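PDB 4N67: putative cell filamentation protein from Bartonella quintana, which probably transfers AMP from ATP to target proteins as a Fic-domain effector, and is seen here with ADP bound. Local coordinates for residues 23-28 against 71-76. The protein carries 2 engineered substitutions. Numbering follows the deposited sequence.
Sequences NKHGIK and HKTFEW. Engineered in segment 71-76: K72 (natural residue Asn).
The imidazole of H25 meets T73 at its edge and K72 over a face: the hydroxyl OG1 of T73 lies near the ring plane, hydrogen-bonded to H25 NE2 at 2.9 Å, whereas the carbonyl O of K72 sits 3.4 Å above that plane, offset toward the rim. A T73 chi1 of -61° sets OG1 beside the backbone N; CG2, anti to that N, lies over the centre of the F74 ring, and W76 CZ2 lies over the opposite face, toward the rim.

K24 supplies the other two bonds. Its backbone N donates to T73 O at 2.8 Å. In one of its two conformers the K24 chain is bent at chi3 (57°) and K24 NZ donates to H71 O at 2.8 Å, nearly in line with the C=O; in that conformer K24 CD also passes 4.2 Å from E75 CG. N23 shapes 23-28 from within: its OD1 accepts from H25 N at 2.9 Å, closing an Asx turn, and its ND2 donates almost straight (175°) to I27 O.

Outside the pair, the engineered K72 forms a salt bridge with E44, and E75 OE1 accepts from E88 N. The contact thus joins the loop preceding helix 30-48, where N23 packs on L33 and H25 on R36, to the Fic-domain loop between helix 59-70 and strand 85-86, whose F74 side chain is about 8 Å from the bound ADP.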
ATOM      1  N   ASN A  23      12.982  15.252   0.597  1.00 12.17           N
ATOM      2  CA  ASN A  23      13.511  13.908   0.784  1.00 11.78           C
ATOM      3  C   ASN A  23      14.820  13.962   1.542  1.00 11.80           C
ATOM      4  O   ASN A  23      15.426  15.027   1.694  1.00 13.21           O
ATOM      5  CB  ASN A  23      13.693  13.194  -0.558  1.00 11.89           C
ATOM      6  CG  ASN A  23      14.752  13.847  -1.429  1.00 12.35           C
ATOM      7  OD1 ASN A  23      15.944  13.532  -1.333  1.00 12.76           O
ATOM      8  ND2 ASN A  23      14.355  14.831  -2.238  1.00 12.85           N
ATOM      9  N   LYS A  24      15.272  12.794   1.985  0.50 11.78           N
ATOM     10  CA  LYS A  24      16.473  12.686   2.806  0.50 12.15           C
ATOM     11  C   LYS A  24      17.730  12.358   2.009  0.50 12.31           C
ATOM     12  O   LYS A  24      18.815  12.284   2.575  0.50 12.76           O
ATOM     13  CB  LYS A  24      16.235  11.633   3.881  0.50 12.38           C
ATOM     14  CG  LYS A  24      15.160  12.093   4.872  0.50 12.71           C
ATOM     15  CD  LYS A  24      14.634  11.004   5.782  0.50 13.17           C
ATOM     16  CE  LYS A  24      15.706  10.319   6.605  0.50 14.16           C
ATOM     17  NZ  LYS A  24      15.087   9.588   7.745  0.50 14.67           N
ATOM     18  N   HIS A  25      17.591  12.209   0.693  1.00 11.82           N
ATOM     19  CA  HIS A  25      18.683  11.762  -0.150  1.00 12.24           C
ATOM     20  C   HIS A  25      19.584  12.853  -0.684  1.00 12.80           C
ATOM     21  O   HIS A  25      20.609  12.552  -1.302  1.00 13.26           O
ATOM     22  CB  HIS A  25      18.124  10.994  -1.360  1.00 11.90           C
ATOM     23  CG  HIS A  25      17.487   9.715  -1.013  1.00 11.31           C
ATOM     24  ND1 HIS A  25      18.155   8.704  -0.379  1.00 11.36           N
ATOM     25  CD2 HIS A  25      16.214   9.290  -1.166  1.00 10.76           C
ATOM     26  CE1 HIS A  25      17.344   7.679  -0.211  1.00 11.03           C
ATOM     27  NE2 HIS A  25      16.153   8.017  -0.683  1.00 10.63           N
ATOM     28  N   GLY A  26      19.221  14.128  -0.491  1.00 12.94           N
ATOM     29  CA  GLY A  26      19.971  15.245  -1.036  1.00 13.96           C
ATOM     30  C   GLY A  26      19.704  15.510  -2.508  1.00 14.46           C
ATOM     31  O   GLY A  26      20.503  16.127  -3.174  1.00 15.44           O
ATOM     32  N   ILE A  27      18.536  15.064  -2.981  1.00 14.45           N
ATOM     33  CA  ILE A  27      18.193  15.105  -4.402  1.00 15.29           C
ATOM     34  C   ILE A  27      17.174  16.221  -4.653  1.00 15.86           C
ATOM     35  O   ILE A  27      16.196  16.341  -3.917  1.00 15.40           O
ATOM     36  CB  ILE A  27      17.632  13.751  -4.861  1.00 15.19           C
ATOM     37  CG1 ILE A  27      18.707  12.648  -4.708  1.00 15.53           C
ATOM     38  CG2 ILE A  27      17.104  13.866  -6.288  1.00 15.61           C
ATOM     39  CD1 ILE A  27      18.212  11.265  -4.993  1.00 15.42           C
ATOM     40  N   LYS A  28      17.434  17.040  -5.670  1.00 17.71           N
ATOM     41  CA  LYS A  28      16.489  18.111  -6.046  1.00 19.21           C
ATOM     42  C   LYS A  28      15.816  17.872  -7.388  1.00 20.56           C
ATOM     43  O   LYS A  28      14.875  18.595  -7.724  1.00 21.63           O
ATOM     44  CB  LYS A  28      17.151  19.494  -6.041  1.00 21.10           C
ATOM     45  CG  LYS A  28      17.684  19.954  -4.689  1.00 22.20           C
ATOM     46  CD  LYS A  28      16.631  19.876  -3.586  1.00 22.49           C
ATOM     47  CE  LYS A  28      17.129  20.542  -2.308  1.00 24.18           C
ATOM     48  NZ  LYS A  28      18.294  19.791  -1.726  1.00 24.83           N
ATOM     49  N   HIS A  71      11.501   5.095   5.097  1.00 10.79           N
ATOM     50  CA  HIS A  71      12.112   5.986   6.080  1.00 11.74           C
ATOM     51  C   HIS A  71      13.447   6.584   5.674  1.00 11.87           C
ATOM     52  O   HIS A  71      13.792   7.647   6.160  1.00 12.31           O
ATOM     53  CB  HIS A  71      12.201   5.397   7.474  1.00 12.61           C
ATOM     54  CG  HIS A  71      13.321   4.467   7.661  1.00 14.53           C
ATOM     55  ND1 HIS A  71      13.298   3.140   7.285  1.00 16.41           N
ATOM     56  CD2 HIS A  71      14.523   4.669   8.260  1.00 16.28           C
ATOM     57  CE1 HIS A  71      14.445   2.574   7.618  1.00 17.42           C
ATOM     58  NE2 HIS A  71      15.194   3.478   8.215  1.00 18.54           N
ATOM     59  N   LYS A  72      14.192   5.927   4.791  1.00 11.70           N
ATOM     60  CA  LYS A  72      15.444   6.535   4.326  1.00 12.59           C
ATOM     61  C   LYS A  72      15.195   7.592   3.251  1.00 12.03           C
ATOM     62  O   LYS A  72      16.095   8.361   2.932  1.00 11.71           O
ATOM     63  CB  LYS A  72      16.427   5.473   3.832  1.00 14.59           C
ATOM     64  CG  LYS A  72      16.808   4.556   4.983  1.00 16.69           C
ATOM     65  CD  LYS A  72      17.745   3.440   4.611  1.00 20.23           C
ATOM     66  CE  LYS A  72      17.675   2.317   5.652  1.00 22.23           C
ATOM     67  NZ  LYS A  72      18.029   0.959   5.143  1.00 23.60           N
ATOM     68  N   THR A  73      13.973   7.656   2.725  1.00 10.96           N
ATOM     69  CA  THR A  73      13.625   8.615   1.669  1.00 11.01           C
ATOM     70  C   THR A  73      12.828   9.793   2.200  1.00 10.74           C
ATOM     71  O   THR A  73      13.125  10.937   1.875  1.00 11.09           O
ATOM     72  CB  THR A  73      12.822   7.876   0.557  1.00 10.90           C
ATOM     73  OG1 THR A  73      13.652   6.827   0.003  1.00 11.16           O
ATOM     74  CG2 THR A  73      12.304   8.837  -0.520  1.00 11.41           C
ATOM     75  N   PHE A  74      11.775   9.534   2.979  1.00 10.64           N
ATOM     76  CA  PHE A  74      10.874  10.581   3.446  1.00 10.83           C
ATOM     77  C   PHE A  74      10.830  10.675   4.972  1.00 10.78           C
ATOM     78  O   PHE A  74      10.705   9.645   5.648  1.00 10.66           O
ATOM     79  CB  PHE A  74       9.447  10.323   2.949  1.00 11.03           C
ATOM     80  CG  PHE A  74       9.293  10.350   1.467  1.00 11.12           C
ATOM     81  CD1 PHE A  74       9.714  11.456   0.740  1.00 11.91           C
ATOM     82  CD2 PHE A  74       8.741   9.266   0.775  1.00 11.52           C
ATOM     83  CE1 PHE A  74       9.546  11.503  -0.636  1.00 12.55           C
ATOM     84  CE2 PHE A  74       8.588   9.310  -0.612  1.00 11.92           C
ATOM     85  CZ  PHE A  74       8.990  10.442  -1.307  1.00 12.77           C
ATOM     86  N   GLU A  75      10.880  11.916   5.485  1.00 11.33           N
ATOM     87  CA  GLU A  75      10.755  12.170   6.940  1.00 11.41           C
ATOM     88  C   GLU A  75       9.430  11.658   7.501  1.00 11.16           C
ATOM     89  O   GLU A  75       9.375  11.202   8.662  1.00 12.11           O
ATOM     90  CB  GLU A  75      10.903  13.648   7.278  1.00 12.17           C
ATOM     91  CG  GLU A  75      12.322  14.190   7.096  1.00 12.56           C
ATOM     92  CD  GLU A  75      12.417  15.662   7.434  1.00 13.48           C
ATOM     93  OE1 GLU A  75      11.823  16.077   8.449  1.00 13.60           O
ATOM     94  OE2 GLU A  75      13.099  16.394   6.708  1.00 14.44           O
ATOM     95  N   TRP A  76       8.399  11.709   6.659  1.00 11.00           N
ATOM     96  CA  TRP A  76       7.042  11.304   7.055  1.00 11.23           C
ATOM     97  C   TRP A  76       6.747   9.846   6.783  1.00 10.70           C
ATOM     98  O   TRP A  76       5.575   9.433   6.850  1.00 10.67           O
ATOM     99  CB  TRP A  76       5.976  12.198   6.363  1.00 11.62           C
ATOM    100  CG  TRP A  76       6.214  12.388   4.903  1.00 11.81           C
ATOM    101  CD1 TRP A  76       6.930  13.409   4.300  1.00 12.88           C
ATOM    102  CD2 TRP A  76       5.789  11.532   3.836  1.00 11.95           C
ATOM    103  NE1 TRP A  76       6.963  13.217   2.954  1.00 12.56           N
ATOM    104  CE2 TRP A  76       6.248  12.096   2.637  1.00 12.17           C
ATOM    105  CE3 TRP A  76       4.995  10.381   3.769  1.00 11.95           C
ATOM    106  CZ2 TRP A  76       5.991  11.515   1.399  1.00 12.32           C
ATOM    107  CZ3 TRP A  76       4.755   9.810   2.546  1.00 12.25           C
ATOM    108  CH2 TRP A  76       5.274  10.382   1.375  1.00 12.35           C
TER